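Local coordinates for histone-lysine N-methyltransferase, H3 lysine-9 specific SUVH4 (Arabidopsis thaliana, PDB 4QEN), which catalyses histone H3K9 methylation, using S-adenosyl-L-methionine as methyl donor, and binds methylated double-stranded DNA, coupling DNA methylation to epigenetic silencing, at the S-adenosyl-L-homocysteine site and a contact of chain A with DNA. Numbering follows the deposited sequence.

Site 1: the S-adenosyl-L-homocysteine site. Residues 365-367, 401-402, 457-461, 502, 520-523, 532. With SAH (S-adenosyl-L-homocysteine), chain B.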
loop_
_atom_site.group_PDB
_atom_site.type_symbol
_atom_site.label_atom_id
_atom_site.label_comp_id
_atom_site.label_asym_id
_atom_site.label_seq_id
_atom_site.Cartn_x
_atom_site.Cartn_y
_atom_site.Cartn_z
ATOM N N LYS A 365 0.932 -1.175 -23.209
ATOM C CA LYS A 365 2.261 -1.272 -22.607
ATOM C C LYS A 365 2.831 -2.680 -22.723
ATOM O O LYS A 365 3.919 -2.950 -22.224
ATOM C CB LYS A 365 2.226 -0.837 -21.136
ATOM C CG LYS A 365 1.557 0.528 -20.903
ATOM C CD LYS A 365 1.463 0.885 -19.420
ATOM C CE LYS A 365 0.594 -0.107 -18.655
ATOM N NZ LYS A 365 0.235 0.407 -17.301
ATOM N N GLY A 366 2.101 -3.569 -23.394
ATOM C CA GLY A 366 2.490 -4.970 -23.464
ATOM C C GLY A 366 2.124 -5.679 -22.175
ATOM O O GLY A 366 1.114 -5.341 -21.559
ATOM N N TRP A 367 2.937 -6.645 -21.746
ATOM C CA TRP A 367 2.647 -7.379 -20.517
ATOM C C TRP A 367 2.801 -6.489 -19.282
ATOM O O TRP A 367 3.557 -5.512 -19.292
ATOM C CB TRP A 367 3.542 -8.622 -20.371
ATOM C CG TRP A 367 3.397 -9.633 -21.474
ATOM C CD1 TRP A 367 4.299 -9.904 -22.461
ATOM C CD2 TRP A 367 2.284 -10.506 -21.695
ATOM N NE1 TRP A 367 3.815 -10.894 -23.288
ATOM C CE2 TRP A 367 2.580 -11.280 -22.839
ATOM C CE3 TRP A 367 1.062 -10.708 -21.042
ATOM C CZ2 TRP A 367 1.694 -12.237 -23.346
ATOM C CZ3 TRP A 367 0.190 -11.667 -21.541
ATOM C CH2 TRP A 367 0.511 -12.417 -22.682
ATOM N N GLU A 401 14.858 -4.101 -24.175
ATOM C CA GLU A 401 14.012 -3.364 -23.232
ATOM C C GLU A 401 13.985 -3.964 -21.822
ATOM O O GLU A 401 13.158 -3.568 -20.991
ATOM C CB GLU A 401 12.578 -3.285 -23.762
ATOM C CG GLU A 401 12.449 -2.700 -25.157
ATOM C CD GLU A 401 11.059 -2.892 -25.737
ATOM O OE1 GLU A 401 10.296 -3.719 -25.194
ATOM O OE2 GLU A 401 10.729 -2.215 -26.733
ATOM N N TYR A 402 14.875 -4.913 -21.550
ATOM C CA TYR A 402 14.805 -5.646 -20.289
ATOM C C TYR A 402 16.091 -5.568 -19.473
ATOM O O TYR A 402 16.384 -6.463 -18.679
ATOM C CB TYR A 402 14.423 -7.109 -20.534
ATOM C CG TYR A 402 13.105 -7.276 -21.253
ATOM C CD1 TYR A 402 11.901 -7.221 -20.551
ATOM C CD2 TYR A 402 13.058 -7.487 -22.633
ATOM C CE1 TYR A 402 10.693 -7.375 -21.190
ATOM C CE2 TYR A 402 11.846 -7.641 -23.289
ATOM C CZ TYR A 402 10.665 -7.582 -22.560
ATOM O OH TYR A 402 9.449 -7.733 -23.197
ATOM N N ARG A 457 10.932 -8.522 -14.829
ATOM C CA ARG A 457 11.031 -7.935 -16.152
ATOM C C ARG A 457 9.650 -7.606 -16.756
ATOM O O ARG A 457 9.571 -6.932 -17.776
ATOM C CB ARG A 457 11.738 -8.923 -17.078
ATOM C CG ARG A 457 10.759 -9.970 -17.552
ATOM C CD ARG A 457 11.370 -11.123 -18.240
ATOM N NE ARG A 457 12.043 -10.830 -19.503
ATOM C CZ ARG A 457 11.476 -10.926 -20.702
ATOM N NH1 ARG A 457 12.192 -10.673 -21.795
ATOM N NH2 ARG A 457 10.199 -11.269 -20.810
ATOM N N PHE A 458 8.570 -8.100 -16.152
ATOM C CA PHE A 458 7.229 -7.828 -16.687
ATOM C C PHE A 458 6.556 -6.604 -16.056
ATOM O O PHE A 458 5.496 -6.178 -16.490
ATOM C CB PHE A 458 6.338 -9.070 -16.580
ATOM C CG PHE A 458 6.767 -10.198 -17.491
ATOM C CD1 PHE A 458 6.693 -10.059 -18.874
ATOM C CD2 PHE A 458 7.241 -11.386 -16.967
ATOM C CE1 PHE A 458 7.097 -11.090 -19.721
ATOM C CE2 PHE A 458 7.635 -12.422 -17.801
ATOM C CZ PHE A 458 7.559 -12.272 -19.189
ATOM N N ILE A 459 7.193 -6.037 -15.041
ATOM C CA ILE A 459 6.662 -4.871 -14.337
ATOM C C ILE A 459 6.925 -3.577 -15.113
ATOM O O ILE A 459 8.057 -3.305 -15.524
ATOM C CB ILE A 459 7.264 -4.793 -12.921
ATOM C CG1 ILE A 459 6.976 -6.106 -12.174
ATOM C CG2 ILE A 459 6.764 -3.547 -12.169
ATOM C CD1 ILE A 459 7.669 -6.242 -10.788
ATOM N N ASN A 460 5.872 -2.785 -15.310
ATOM C CA ASN A 460 5.959 -1.574 -16.128
ATOM C C ASN A 460 6.377 -0.331 -15.349
ATOM O O ASN A 460 6.400 -0.330 -14.116
ATOM C CB ASN A 460 4.630 -1.301 -16.839
ATOM C CG ASN A 460 4.322 -2.330 -17.911
ATOM O OD1 ASN A 460 5.171 -2.652 -18.747
ATOM N ND2 ASN A 460 3.105 -2.858 -17.887
ATOM N N HIS A 461 6.705 0.719 -16.092
ATOM C CA HIS A 461 7.042 2.021 -15.531
ATOM C C HIS A 461 5.792 2.832 -15.212
ATOM O O HIS A 461 4.824 2.806 -15.968
ATOM C CB HIS A 461 7.874 2.825 -16.536
ATOM C CG HIS A 461 7.909 4.293 -16.241
ATOM N ND1 HIS A 461 8.795 4.850 -15.342
ATOM C CD2 HIS A 461 7.143 5.315 -16.697
ATOM C CE1 HIS A 461 8.582 6.152 -15.267
ATOM N NE2 HIS A 461 7.583 6.459 -16.075
ATOM N N TYR A 502 11.128 4.040 -13.872
ATOM C CA TYR A 502 12.359 3.567 -14.532
ATOM C C TYR A 502 13.503 4.572 -14.361
ATOM O O TYR A 502 14.678 4.202 -14.397
ATOM C CB TYR A 502 12.151 3.260 -16.020
ATOM C CG TYR A 502 11.351 2.008 -16.332
ATOM C CD1 TYR A 502 10.801 1.220 -15.319
ATOM C CD2 TYR A 502 11.144 1.618 -17.656
ATOM C CE1 TYR A 502 10.058 0.074 -15.618
ATOM C CE2 TYR A 502 10.413 0.486 -17.966
ATOM C CZ TYR A 502 9.872 -0.284 -16.949
ATOM O OH TYR A 502 9.139 -1.408 -17.280
ATOM N N ALA A 520 6.827 7.187 -25.723
ATOM C CA ALA A 520 5.651 7.688 -25.014
ATOM C C ALA A 520 5.338 6.887 -23.744
ATOM O O ALA A 520 5.494 5.665 -23.709
ATOM C CB ALA A 520 4.442 7.711 -25.954
ATOM N N CYS A 521 4.909 7.581 -22.694
ATOM C CA CYS A 521 4.468 6.904 -21.486
ATOM C C CYS A 521 2.954 6.760 -21.467
ATOM O O CYS A 521 2.228 7.708 -21.758
ATOM C CB CYS A 521 4.906 7.657 -20.230
ATOM S SG CYS A 521 4.458 6.766 -18.732
ATOM N N TYR A 522 2.483 5.575 -21.100
ATOM C CA TYR A 522 1.051 5.330 -21.020
ATOM C C TYR A 522 0.622 4.968 -19.600
ATOM O O TYR A 522 -0.356 4.248 -19.422
ATOM C CB TYR A 522 0.656 4.199 -21.976
ATOM C CG TYR A 522 0.546 4.616 -23.423
ATOM C CD1 TYR A 522 -0.665 5.050 -23.951
ATOM C CD2 TYR A 522 1.648 4.564 -24.265
ATOM C CE1 TYR A 522 -0.769 5.428 -25.281
ATOM C CE2 TYR A 522 1.559 4.939 -25.590
ATOM C CZ TYR A 522 0.346 5.370 -26.095
ATOM O OH TYR A 522 0.246 5.745 -27.415
ATOM N N CYS A 523 1.347 5.452 -18.593
ATOM C CA CYS A 523 1.078 5.009 -17.219
ATOM C C CYS A 523 -0.280 5.499 -16.719
ATOM O O CYS A 523 -0.809 4.978 -15.740
ATOM C CB CYS A 523 2.198 5.426 -16.252
ATOM S SG CYS A 523 2.197 7.177 -15.755
ATOM N N LEU A 532 8.695 7.967 -21.331
ATOM C CA LEU A 532 9.601 7.145 -20.536
ATOM C C LEU A 532 10.967 7.784 -20.692
ATOM O O LEU A 532 11.753 7.861 -19.747
ATOM C CB LEU A 532 9.635 5.695 -21.024
ATOM C CG LEU A 532 8.844 4.676 -20.199
ATOM C CD1 LEU A 532 7.354 4.965 -20.301
ATOM C CD2 LEU A 532 9.146 3.253 -20.634
HETATM N N SAH B . 5.554 -4.305 -20.803
HETATM C CA SAH B . 6.744 -5.126 -21.013
HETATM C CB SAH B . 7.414 -5.443 -19.678
HETATM C CG SAH B . 8.219 -4.272 -19.127
HETATM S SD SAH B . 9.819 -4.192 -19.965
HETATM C C SAH B . 6.447 -6.414 -21.774
HETATM O O SAH B . 7.260 -7.339 -21.766
HETATM O OXT SAH B . 5.397 -6.560 -22.399
HETATM C "C5'" SAH B . 9.722 -2.418 -20.311
HETATM C "C4'" SAH B . 9.077 -2.097 -21.652
HETATM O "O4'" SAH B . 7.664 -2.123 -21.521
HETATM C "C3'" SAH B . 9.456 -0.707 -22.135
HETATM O "O3'" SAH B . 10.533 -0.739 -23.036
HETATM C "C2'" SAH B . 8.200 -0.229 -22.821
HETATM O "O2'" SAH B . 8.183 -0.694 -24.151
HETATM C "C1'" SAH B . 7.101 -0.950 -22.075
HETATM N N9 SAH B . 6.590 -0.065 -21.007
HETATM C C8 SAH B . 6.813 -0.173 -19.654
HETATM N N7 SAH B . 6.171 0.844 -19.027
HETATM C C5 SAH B . 5.557 1.609 -19.959
HETATM C C6 SAH B . 4.774 2.761 -19.872
HETATM N N6 SAH B . 4.498 3.329 -18.694
HETATM N N1 SAH B . 4.276 3.323 -21.032
HETATM C C2 SAH B . 4.541 2.754 -22.262
HETATM N N3 SAH B . 5.317 1.615 -22.345
HETATM C C4 SAH B . 5.811 1.046 -21.210
#
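This is the cofactor pocket of the SET domain, closed over by the post-SET segment. It holds SAH, the product left after methyl transfer. The adenine is clamped between two aliphatic side chains. Leu532 lays CD1 over one face of the six-membered ring, 3.7 Å from its centroid, and CD2 over the five-membered ring. Lys365 covers the opposite face with CG and CD, its chain turning at chi3 (-63°). The adenine edge is read by main chain: His461 N gives to N7, and His461 O takes a bond from the exocyclic amine N6 from above its carbonyl plane. Tyr522 N reaches N1 at 2.9 Å in a fairly straight bond (162° at H). The homocysteine amine N is gripped by three carbonyl oxygens, Lys365 O, Trp367 O and Asn460 OD1. Asn460 approaches with CG beside its own backbone N, and OD1 uses an in-plane lone pair at 2.7 Å. Its ND2 turns back to Trp367 O, which fixes the amide rotation. The carboxylate is shared between Trp367 N, bound to OXT, and Tyr402 OH, 2.6 Å from O. Arg457 NH1 lies 3.2 Å above the centre of the Tyr402 ring and may polarise the phenol. On the opposite face of the ring, toward its CE1 side, lies the thioether sulfur SD, 3.5 Å from Tyr402 CE1. Tyr502 points its hydroxyl at the C5' and CG carbons flanking SD. His461 CB packs over one face of the Tyr502 ring, and Tyr502 OH is tethered to an in-plane lone pair of Ile459 O at 2.8 Å.

Site 2: a contact of chain A with DNA. Residues 34-35, 38-39, 42, 84. With nucleotides of chain C.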
loop_
_atom_site.group_PDB
_atom_site.type_symbol
_atom_site.label_atom_id
_atom_site.label_comp_id
_atom_site.label_asym_id
_atom_site.label_seq_id
_atom_site.Cartn_x
_atom_site.Cartn_y
_atom_site.Cartn_z
ATOM N N SER A 34 3.288 -0.257 22.516
ATOM C CA SER A 34 1.882 -0.656 22.497
ATOM C C SER A 34 1.126 0.141 21.451
ATOM O O SER A 34 1.349 1.345 21.308
ATOM C CB SER A 34 1.210 -0.440 23.865
ATOM O OG SER A 34 1.677 0.751 24.472
ATOM N N ARG A 35 0.220 -0.537 20.750
ATOM C CA ARG A 35 -0.562 0.064 19.660
ATOM C C ARG A 35 0.276 0.978 18.761
ATOM O O ARG A 35 0.069 2.189 18.735
ATOM C CB ARG A 35 -1.794 0.807 20.208
ATOM C CG ARG A 35 -2.815 -0.110 20.850
ATOM C CD ARG A 35 -3.508 -1.011 19.827
ATOM N NE ARG A 35 -4.192 -0.265 18.764
ATOM C CZ ARG A 35 -5.454 0.157 18.826
ATOM N NH1 ARG A 35 -6.190 -0.080 19.911
ATOM N NH2 ARG A 35 -5.976 0.836 17.809
ATOM N N LEU A 38 -1.516 3.747 16.616
ATOM C CA LEU A 38 -1.869 4.983 17.299
ATOM C C LEU A 38 -0.626 5.816 17.579
ATOM O O LEU A 38 -0.650 7.045 17.466
ATOM C CB LEU A 38 -2.592 4.665 18.606
ATOM C CG LEU A 38 -3.851 3.804 18.429
ATOM C CD1 LEU A 38 -4.576 3.614 19.757
ATOM C CD2 LEU A 38 -4.778 4.399 17.372
ATOM N N LYS A 39 0.465 5.144 17.947
ATOM C CA LYS A 39 1.719 5.843 18.223
ATOM C C LYS A 39 2.210 6.543 16.955
ATOM O O LYS A 39 2.749 7.660 17.012
ATOM C CB LYS A 39 2.795 4.895 18.775
ATOM C CG LYS A 39 2.449 4.203 20.106
ATOM C CD LYS A 39 2.655 5.105 21.317
ATOM C CE LYS A 39 2.608 4.306 22.644
ATOM N NZ LYS A 39 1.264 3.637 22.816
ATOM N N THR A 42 0.414 9.697 16.696
ATOM C CA THR A 42 0.916 10.706 17.629
ATOM C C THR A 42 2.194 11.349 17.086
ATOM O O THR A 42 2.412 12.559 17.228
ATOM C CB THR A 42 1.220 10.093 18.998
ATOM O OG1 THR A 42 0.066 9.388 19.468
ATOM C CG2 THR A 42 1.635 11.173 20.021
ATOM N N TRP A 84 -9.628 7.698 16.479
ATOM C CA TRP A 84 -9.206 6.361 16.062
ATOM C C TRP A 84 -10.269 5.305 16.386
ATOM O O TRP A 84 -10.295 4.228 15.781
ATOM C CB TRP A 84 -7.824 5.971 16.633
ATOM C CG TRP A 84 -7.742 6.038 18.124
ATOM C CD1 TRP A 84 -7.348 7.102 18.868
ATOM C CD2 TRP A 84 -8.068 4.989 19.053
ATOM N NE1 TRP A 84 -7.426 6.794 20.209
ATOM C CE2 TRP A 84 -7.859 5.499 20.347
ATOM C CE3 TRP A 84 -8.526 3.672 18.913
ATOM C CZ2 TRP A 84 -8.082 4.735 21.504
ATOM C CZ3 TRP A 84 -8.754 2.919 20.052
ATOM C CH2 TRP A 84 -8.535 3.454 21.335
ATOM P P DG C 7 -1.989 1.100 26.852
ATOM O OP1 DG C 7 -0.671 0.696 26.324
ATOM O OP2 DG C 7 -2.038 1.963 28.043
ATOM O "O5'" DG C 7 -2.837 1.851 25.727
ATOM C "C5'" DG C 7 -2.793 1.452 24.355
ATOM C "C4'" DG C 7 -3.752 2.354 23.602
ATOM O "O4'" DG C 7 -5.098 2.072 24.051
ATOM C "C3'" DG C 7 -3.553 3.840 23.876
ATOM O "O3'" DG C 7 -2.613 4.379 22.939
ATOM C "C2'" DG C 7 -4.955 4.428 23.680
ATOM C "C1'" DG C 7 -5.872 3.260 24.051
ATOM N N9 DG C 7 -6.474 3.340 25.376
ATOM C C8 DG C 7 -5.847 3.629 26.555
ATOM N N7 DG C 7 -6.655 3.612 27.570
ATOM C C5 DG C 7 -7.881 3.268 27.032
ATOM C C6 DG C 7 -9.137 3.100 27.657
ATOM O O6 DG C 7 -9.411 3.212 28.850
ATOM N N1 DG C 7 -10.128 2.757 26.747
ATOM C C2 DG C 7 -9.946 2.610 25.393
ATOM N N2 DG C 7 -11.039 2.283 24.677
ATOM N N3 DG C 7 -8.769 2.768 24.794
ATOM C C4 DG C 7 -7.791 3.097 25.680
ATOM P P DA C 8 -1.769 5.696 23.305
ATOM O OP1 DA C 8 -0.589 5.761 22.399
ATOM O OP2 DA C 8 -1.534 5.722 24.764
ATOM O "O5'" DA C 8 -2.752 6.887 22.941
ATOM C "C5'" DA C 8 -3.190 7.046 21.619
ATOM C "C4'" DA C 8 -4.014 8.319 21.532
ATOM O "O4'" DA C 8 -5.243 8.070 22.238
ATOM C "C3'" DA C 8 -3.405 9.565 22.184
ATOM O "O3'" DA C 8 -3.843 10.704 21.478
ATOM C "C2'" DA C 8 -4.015 9.558 23.586
ATOM C "C1'" DA C 8 -5.408 9.031 23.258
ATOM N N9 DA C 8 -6.087 8.348 24.344
ATOM C C8 DA C 8 -5.578 7.972 25.553
ATOM N N7 DA C 8 -6.464 7.365 26.305
ATOM C C5 DA C 8 -7.616 7.341 25.542
ATOM C C6 DA C 8 -8.909 6.835 25.774
ATOM N N6 DA C 8 -9.312 6.218 26.900
ATOM N N1 DA C 8 -9.795 6.989 24.784
ATOM C C2 DA C 8 -9.442 7.593 23.639
ATOM N N3 DA C 8 -8.263 8.109 23.309
ATOM C C4 DA C 8 -7.392 7.943 24.320
ATOM P P DG C 9 -2.838 11.541 20.544
ATOM O OP1 DG C 9 -2.230 10.591 19.582
ATOM O OP2 DG C 9 -2.001 12.402 21.385
ATOM O "O5'" DG C 9 -3.808 12.545 19.767
ATOM C "C5'" DG C 9 -4.846 12.003 18.929
ATOM C "C4'" DG C 9 -6.188 12.679 19.150
ATOM O "O4'" DG C 9 -6.860 12.091 20.294
ATOM C "C3'" DG C 9 -6.146 14.173 19.441
ATOM O "O3'" DG C 9 -7.212 14.801 18.721
ATOM C "C2'" DG C 9 -6.343 14.256 20.960
ATOM C "C1'" DG C 9 -7.328 13.110 21.164
ATOM N N9 DG C 9 -7.422 12.533 22.515
ATOM C C8 DG C 9 -6.432 12.417 23.459
ATOM N N7 DG C 9 -6.825 11.837 24.564
ATOM C C5 DG C 9 -8.161 11.536 24.350
ATOM C C6 DG C 9 -9.109 10.899 25.194
ATOM O O6 DG C 9 -8.936 10.455 26.340
ATOM N N1 DG C 9 -10.364 10.799 24.590
ATOM C C2 DG C 9 -10.643 11.256 23.323
ATOM N N2 DG C 9 -11.901 11.081 22.893
ATOM N N3 DG C 9 -9.757 11.849 22.525
ATOM C C4 DG C 9 -8.538 11.958 23.095
HETATM O O HOH W 1 0.516 7.871 21.739
HETATM O O HOH W 2 -3.004 8.615 18.113
HETATM O O HOH W 3 0.947 3.209 25.566
#
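The indole of Trp84 has Leu38 CD1 over the centre of one face, 3.7 Å above the plane. The same methyl lies over the guanidinium of Arg35, so one leucine branch supports two flat groups. At the outer edge of the indole, in its plane, sits DG7 N3, 3.5 Å from CH2. The DA8 base meets the indole edge-to-face, with the planes at 56°, so this is not a stack. Trp84 gets there through a first torsion that tucks CG between its own N and C (chi1 57°). Its NE1 gives a bent hydrogen bond to the deoxyribose ring oxygen DA8 O4' (3.2 Å), which lies out of the indole plane. CZ2 lies beside DG7 C1' and DA8 C2, on the minor-groove side of the paired adenine. An alanine here would remove the indole and would probably cost the bond to O4' and the packing against both nucleotides, and loosen Leu38. The phosphates are held from the other side by Ser34 and helix 36-46. Lys39, bent at chi2 and chi4, brings NZ to DA8 OP1 in a 2.8 Å salt bridge. NZ also gives to Ser34 O at 2.7 Å, from above the carbonyl plane, which steadies the ammonium. Ser34 OG donates to DG7 OP1, and water 3 joins OG, NZ and that oxygen. One turn beyond Lys39, Thr42 OG1 binds DG9 OP1 at 2.6 Å. Water 1 links the same hydroxyl to DA8 OP1. Water 2 bridges Leu38 O to DG9 OP1. Arg35 adds a carbon contact from CG to DG7 C4'. The bonds described reach backbone atoms, so this patch probably adds affinity rather than sequence choice, helping the enzyme hold methylated DNA.

Site 1 and site 2 share no residue and no secondary-structure element. The centres of their C-alpha atoms are about 39 Å apart within one chain. Site 1 draws on the SET and post-SET parts, including strands 367-371 and 460-461. Site 2 draws on helix 36-46 and on Trp84, which belongs to the SRA (YDG) region. The long helix 10-30 stands between the two halves. Methyl transfer and DNA holding therefore use separate surfaces of a single polypeptide. DNA binding probably helps to bring the catalytic site near a histone H3 tail. The structure alone does not show any signal passing between them.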